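Local coordinates for protein polyketide synthase (Lyngbya majuscula 19L, PDB 3QIT) that acts as the decarboxylating thioesterase of curacin A biosynthesis, where it forms the terminal alkene, probably through thioester hydrolysis, sulfate elimination and decarboxylation, at residues T110-S114 with M226-V232; V126-L130 with S242-R246. All coordinates share one frame. Numbering follows the deposited sequence.

Contact 1 (T110-S114 with M226-V232)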
loop_
_atom_site.group_PDB
_atom_site.type_symbol
_atom_site.label_atom_id
_atom_site.label_comp_id
_atom_site.label_asym_id
_atom_site.label_seq_id
_atom_site.Cartn_x
_atom_site.Cartn_y
_atom_site.Cartn_z
ATOM N N THR B 110 -14.289 -2.118 -11.971
ATOM C CA THR B 110 -14.137 -3.512 -12.444
ATOM C C THR B 110 -13.617 -4.426 -11.334
ATOM O O THR B 110 -14.029 -5.586 -11.211
ATOM C CB THR B 110 -13.231 -3.690 -13.707
ATOM O OG1 THR B 110 -11.871 -3.332 -13.421
ATOM C CG2 THR B 110 -13.742 -2.876 -14.875
ATOM N N ALA B 111 -12.702 -3.916 -10.535
ATOM C CA ALA B 111 -12.137 -4.727 -9.479
ATOM C C ALA B 111 -13.176 -5.023 -8.415
ATOM O O ALA B 111 -13.347 -6.178 -8.000
ATOM C CB ALA B 111 -10.897 -4.067 -8.901
ATOM N N ILE B 112 -13.942 -4.018 -8.028
ATOM C CA ILE B 112 -14.952 -4.270 -6.991
ATOM C C ILE B 112 -16.084 -5.187 -7.490
ATOM O O ILE B 112 -16.548 -6.036 -6.746
ATOM C CB ILE B 112 -15.445 -2.978 -6.290
ATOM C CG1 ILE B 112 -16.036 -3.303 -4.904
ATOM C CG2 ILE B 112 -16.477 -2.273 -7.098
ATOM C CD1 ILE B 112 -15.011 -3.653 -3.836
ATOM N N ALA B 113 -16.459 -5.049 -8.763
ATOM C CA ALA B 113 -17.458 -5.924 -9.390
ATOM C C ALA B 113 -16.964 -7.353 -9.488
ATOM O O ALA B 113 -17.757 -8.281 -9.427
ATOM C CB ALA B 113 -17.875 -5.393 -10.781
ATOM N N SER B 114 -15.650 -7.527 -9.618
ATOM C CA SER B 114 -15.061 -8.872 -9.671
ATOM C C SER B 114 -15.099 -9.545 -8.306
ATOM O O SER B 114 -15.278 -10.763 -8.215
ATOM C CB SER B 114 -13.640 -8.846 -10.264
ATOM O OG SER B 114 -12.660 -8.413 -9.329
ATOM N N MET B 226 -8.815 -10.559 -15.124
ATOM C CA MET B 226 -9.842 -9.977 -14.261
ATOM C C MET B 226 -11.076 -9.627 -15.091
ATOM O O MET B 226 -12.195 -10.030 -14.742
ATOM C CB MET B 226 -9.308 -8.738 -13.528
ATOM C CG MET B 226 -10.388 -7.755 -13.049
ATOM S SD MET B 226 -9.777 -6.517 -11.895
ATOM C CE MET B 226 -9.621 -7.525 -10.428
ATOM N N LEU B 227 -10.859 -8.896 -16.187
ATOM C CA LEU B 227 -11.954 -8.470 -17.072
ATOM C C LEU B 227 -12.732 -9.673 -17.620
ATOM O O LEU B 227 -13.974 -9.661 -17.664
ATOM C CB LEU B 227 -11.435 -7.605 -18.226
ATOM C CG LEU B 227 -10.771 -6.246 -17.922
ATOM C CD1 LEU B 227 -10.407 -5.530 -19.194
ATOM C CD2 LEU B 227 -11.627 -5.350 -17.037
ATOM N N LYS B 228 -11.998 -10.722 -17.981
ATOM C CA LYS B 228 -12.599 -11.938 -18.517
ATOM C C LYS B 228 -13.536 -12.600 -17.500
ATOM O O LYS B 228 -14.543 -13.195 -17.888
ATOM C CB LYS B 228 -11.502 -12.915 -18.970
ATOM C CG LYS B 228 -11.977 -13.993 -19.928
ATOM C CD LYS B 228 -10.846 -14.935 -20.337
ATOM C CE LYS B 228 -11.347 -15.988 -21.332
ATOM N NZ LYS B 228 -10.359 -17.088 -21.570
ATOM N N SER B 229 -13.207 -12.458 -16.213
ATOM C CA SER B 229 -13.908 -13.131 -15.108
ATOM C C SER B 229 -15.222 -12.465 -14.682
ATOM O O SER B 229 -16.048 -13.087 -13.987
ATOM C CB SER B 229 -12.987 -13.235 -13.885
ATOM O OG SER B 229 -12.938 -12.011 -13.154
ATOM N N ILE B 230 -15.407 -11.210 -15.090
ATOM C CA ILE B 230 -16.561 -10.391 -14.708
ATOM C C ILE B 230 -17.857 -11.121 -15.110
ATOM O O ILE B 230 -18.070 -11.343 -16.303
ATOM C CB ILE B 230 -16.496 -8.969 -15.384
ATOM C CG1 ILE B 230 -15.218 -8.189 -14.994
ATOM C CG2 ILE B 230 -17.751 -8.155 -15.057
ATOM C CD1 ILE B 230 -14.835 -6.972 -15.950
ATOM N N GLN B 231 -18.700 -11.469 -14.141
ATOM C CA GLN B 231 -19.955 -12.187 -14.422
ATOM C C GLN B 231 -21.182 -11.278 -14.476
ATOM O O GLN B 231 -22.241 -11.668 -14.999
ATOM C CB GLN B 231 -20.170 -13.306 -13.398
ATOM C CG GLN B 231 -19.249 -14.523 -13.573
ATOM C CD GLN B 231 -19.688 -15.465 -14.694
ATOM O OE1 GLN B 231 -19.740 -15.084 -15.867
ATOM N NE2 GLN B 231 -19.983 -16.713 -14.333
ATOM N N VAL B 232 -21.012 -10.065 -13.955
ATOM C CA VAL B 232 -22.120 -9.123 -13.901
ATOM C C VAL B 232 -22.380 -8.476 -15.257
ATOM O O VAL B 232 -21.476 -8.329 -16.083
ATOM C CB VAL B 232 -21.954 -8.024 -12.811
ATOM C CG1 VAL B 232 -21.833 -8.646 -11.422
ATOM C CG2 VAL B 232 -20.788 -7.103 -13.130
HETATM O O HOH W 1 -17.734 -10.556 -11.320
HETATM O O HOH W 2 -15.495 -12.324 -10.910
#
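Met-226 gives up the most surface, its side chain, extended as far as SD and then bent at CE, lying against helix 104-115. Its SD sits 3.8 Å from Ala-111 CA, its CE 4.0 Å from Ala-111 CB and 3.4 Å from Ser-114 OG. That hydroxyl donates to Ala-111 O (2.7 Å from Ser-114 OG); its approach to the methyl is a van der Waals contact. Thr-110 turns its methyl to the partner, with CG2 3.9 Å from Leu-227 CD2; its OG1 is hydrogen-bonded to Met-107 O and to Tyr-223 OH. Helices 104-115 and 220-229 cover the same face of the central sheet of an alpha/beta hydrolase fold; Thr-110 and Ala-113, like Ile-230 and Val-232 just after the second helix, reach strand 120-126. No direct hydrogen bond joins the segments; instead, water 2 donates to Ser-114 O (3.1 Å) and Ser-229 O (3.2 Å), and a second water links Ala-113 O to Gln-231 N. Val-141 and Leu-144 of the second subunit pack on Ser-114 and Met-226, respectively.

Contact 2 (V126-L130 with S242-R246)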
loop_
_atom_site.group_PDB
_atom_site.type_symbol
_atom_site.label_atom_id
_atom_site.label_comp_id
_atom_site.label_asym_id
_atom_site.label_seq_id
_atom_site.Cartn_x
_atom_site.Cartn_y
_atom_site.Cartn_z
ATOM N N VAL B 126 -17.038 3.679 -17.961
ATOM C CA VAL B 126 -16.894 4.817 -18.868
ATOM C C VAL B 126 -15.423 5.087 -19.066
ATOM O O VAL B 126 -14.708 5.377 -18.097
ATOM C CB VAL B 126 -17.588 6.081 -18.317
ATOM C CG1 VAL B 126 -17.529 7.229 -19.337
ATOM C CG2 VAL B 126 -19.050 5.765 -18.006
ATOM N N GLU B 127 -14.969 4.919 -20.310
ATOM C CA GLU B 127 -13.561 5.146 -20.678
ATOM C C GLU B 127 -12.599 4.305 -19.847
ATOM O O GLU B 127 -11.690 4.815 -19.162
ATOM C CB GLU B 127 -13.237 6.638 -20.627
ATOM C CG GLU B 127 -13.885 7.395 -21.805
ATOM C CD GLU B 127 -13.057 7.289 -23.065
ATOM O OE1 GLU B 127 -11.869 7.705 -23.004
ATOM O OE2 GLU B 127 -13.567 6.784 -24.103
ATOM N N LEU B 128 -12.797 2.996 -19.930
ATOM C CA LEU B 128 -11.971 2.032 -19.223
ATOM C C LEU B 128 -10.592 1.988 -19.853
ATOM O O LEU B 128 -10.475 1.774 -21.045
ATOM C CB LEU B 128 -12.623 0.641 -19.301
ATOM C CG LEU B 128 -11.838 -0.462 -18.589
ATOM C CD1 LEU B 128 -12.017 -0.365 -17.057
ATOM C CD2 LEU B 128 -12.264 -1.834 -19.136
ATOM N N PRO B 129 -9.537 2.225 -19.046
ATOM C CA PRO B 129 -8.184 2.102 -19.625
ATOM C C PRO B 129 -7.689 0.656 -19.620
ATOM O O PRO B 129 -8.289 -0.214 -18.989
ATOM C CB PRO B 129 -7.324 2.987 -18.709
ATOM C CG PRO B 129 -8.125 3.187 -17.437
ATOM C CD PRO B 129 -9.538 2.689 -17.648
ATOM N N LEU B 130 -6.613 0.393 -20.351
ATOM C CA LEU B 130 -5.925 -0.877 -20.227
ATOM C C LEU B 130 -4.484 -0.524 -19.885
ATOM O O LEU B 130 -3.955 0.459 -20.425
ATOM C CB LEU B 130 -5.965 -1.659 -21.538
ATOM C CG LEU B 130 -7.195 -2.483 -21.919
ATOM C CD1 LEU B 130 -6.886 -3.313 -23.180
ATOM C CD2 LEU B 130 -7.637 -3.387 -20.773
ATOM N N SER B 242 -12.554 10.208 -28.120
ATOM C CA SER B 242 -11.522 9.924 -27.113
ATOM C C SER B 242 -10.318 9.241 -27.745
ATOM O O SER B 242 -10.456 8.425 -28.659
ATOM C CB SER B 242 -12.039 9.040 -25.988
ATOM O OG SER B 242 -10.962 8.737 -25.093
ATOM N N LYS B 243 -9.137 9.578 -27.243
ATOM C CA LYS B 243 -7.907 8.972 -27.727
ATOM C C LYS B 243 -7.311 8.048 -26.664
ATOM O O LYS B 243 -6.208 7.530 -26.827
ATOM C CB LYS B 243 -6.913 10.059 -28.161
ATOM C CG LYS B 243 -7.488 11.076 -29.151
ATOM C CD LYS B 243 -7.708 10.467 -30.540
ATOM C CE LYS B 243 -8.659 11.310 -31.384
ATOM N NZ LYS B 243 -9.046 10.629 -32.660
ATOM N N LEU B 244 -8.059 7.830 -25.581
ATOM C CA LEU B 244 -7.616 6.941 -24.510
ATOM C C LEU B 244 -7.314 5.536 -25.040
ATOM O O LEU B 244 -6.234 4.981 -24.792
ATOM C CB LEU B 244 -8.656 6.867 -23.382
ATOM C CG LEU B 244 -8.269 5.918 -22.248
ATOM C CD1 LEU B 244 -7.099 6.505 -21.453
ATOM C CD2 LEU B 244 -9.446 5.619 -21.318
ATOM N N ASN B 245 -8.262 4.969 -25.780
ATOM C CA ASN B 245 -8.088 3.621 -26.292
ATOM C C ASN B 245 -7.798 3.634 -27.779
ATOM O O ASN B 245 -8.593 4.157 -28.580
ATOM C CB ASN B 245 -9.320 2.766 -25.993
ATOM C CG ASN B 245 -9.433 2.407 -24.524
ATOM O OD1 ASN B 245 -8.607 1.667 -23.993
ATOM N ND2 ASN B 245 -10.459 2.932 -23.859
ATOM N N ARG B 246 -6.649 3.064 -28.134
ATOM C CA ARG B 246 -6.305 2.822 -29.530
ATOM C C ARG B 246 -7.249 1.739 -30.059
ATOM O O ARG B 246 -7.891 1.041 -29.264
ATOM C CB ARG B 246 -4.843 2.375 -29.644
ATOM C CG ARG B 246 -3.824 3.360 -29.077
ATOM C CD ARG B 246 -2.432 2.726 -28.987
ATOM N NE ARG B 246 -2.403 1.608 -28.037
ATOM C CZ ARG B 246 -1.475 0.652 -28.007
ATOM N NH1 ARG B 246 -0.471 0.648 -28.876
ATOM N NH2 ARG B 246 -1.558 -0.316 -27.102
HETATM O O HOH W 3 -11.750 5.211 -25.208
HETATM O O HOH W 4 -6.231 2.054 -22.551
#
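A short hydrogen bond from Ser-242 OG to Glu-127 OE1, 2.5 Å long, joins the loops that follow strands 120-126 and 234-239. Glu-127 OE1 is also hydrogen-bonded to His-269 ND1, and with Ser-103 on the probable GxSxG nucleophile elbow these residues are consistent with a Ser-His-Glu catalytic triad of the alpha/beta hydrolase fold; Ser-242 thus hydrogen-bonds the probable catalytic acid on the same oxygen as the histidine. The serine is held in turn by an ST turn, in which Leu-244 N donates to Ser-242 OG at 3.1 Å. Asn-245 makes the second direct bond, from ND2 to Leu-128 O (3.0 Å), and two waters carry the network on from its amide. Water 3 accepts from Asn-245 ND2 at 2.9 Å and donates to Glu-127 OE2 at 2.6 Å; water 4 connects Asn-245 OD1 with Leu-130 N. Glu-127 OE2 is further bound by Gly-239 N, so both carboxylate oxygens are engaged. Beyond this polar network Leu-244 packs against the first loop, its CB 3.3 Å from Glu-127 OE1. The tip of the leucine reaches farther along, where CD2 lies 3.2 Å from Glu-127 O and 4.3 Å from Pro-129 CB.

How the contacts relate
The centres of the two contacts lie 18 Å apart within a single alpha/beta hydrolase domain, and their segments alternate along the chain: 110-114, 126-130, 226-232, 242-246. Strands 120-126 and 234-239, neighbours in the central sheet, tie them together, since each strand runs from the helix-packing region of contact 1 to a loop of contact 2. The contacts also touch directly: Thr-110 CG2 is 3.7 Å from Leu-128 CD1, and Leu-227 CD1 is 3.8 Å from Leu-130 CD2. Apolar packing thus continues from helices 104-115 and 220-229, beside the second subunit, to the loop carrying the probable catalytic acid.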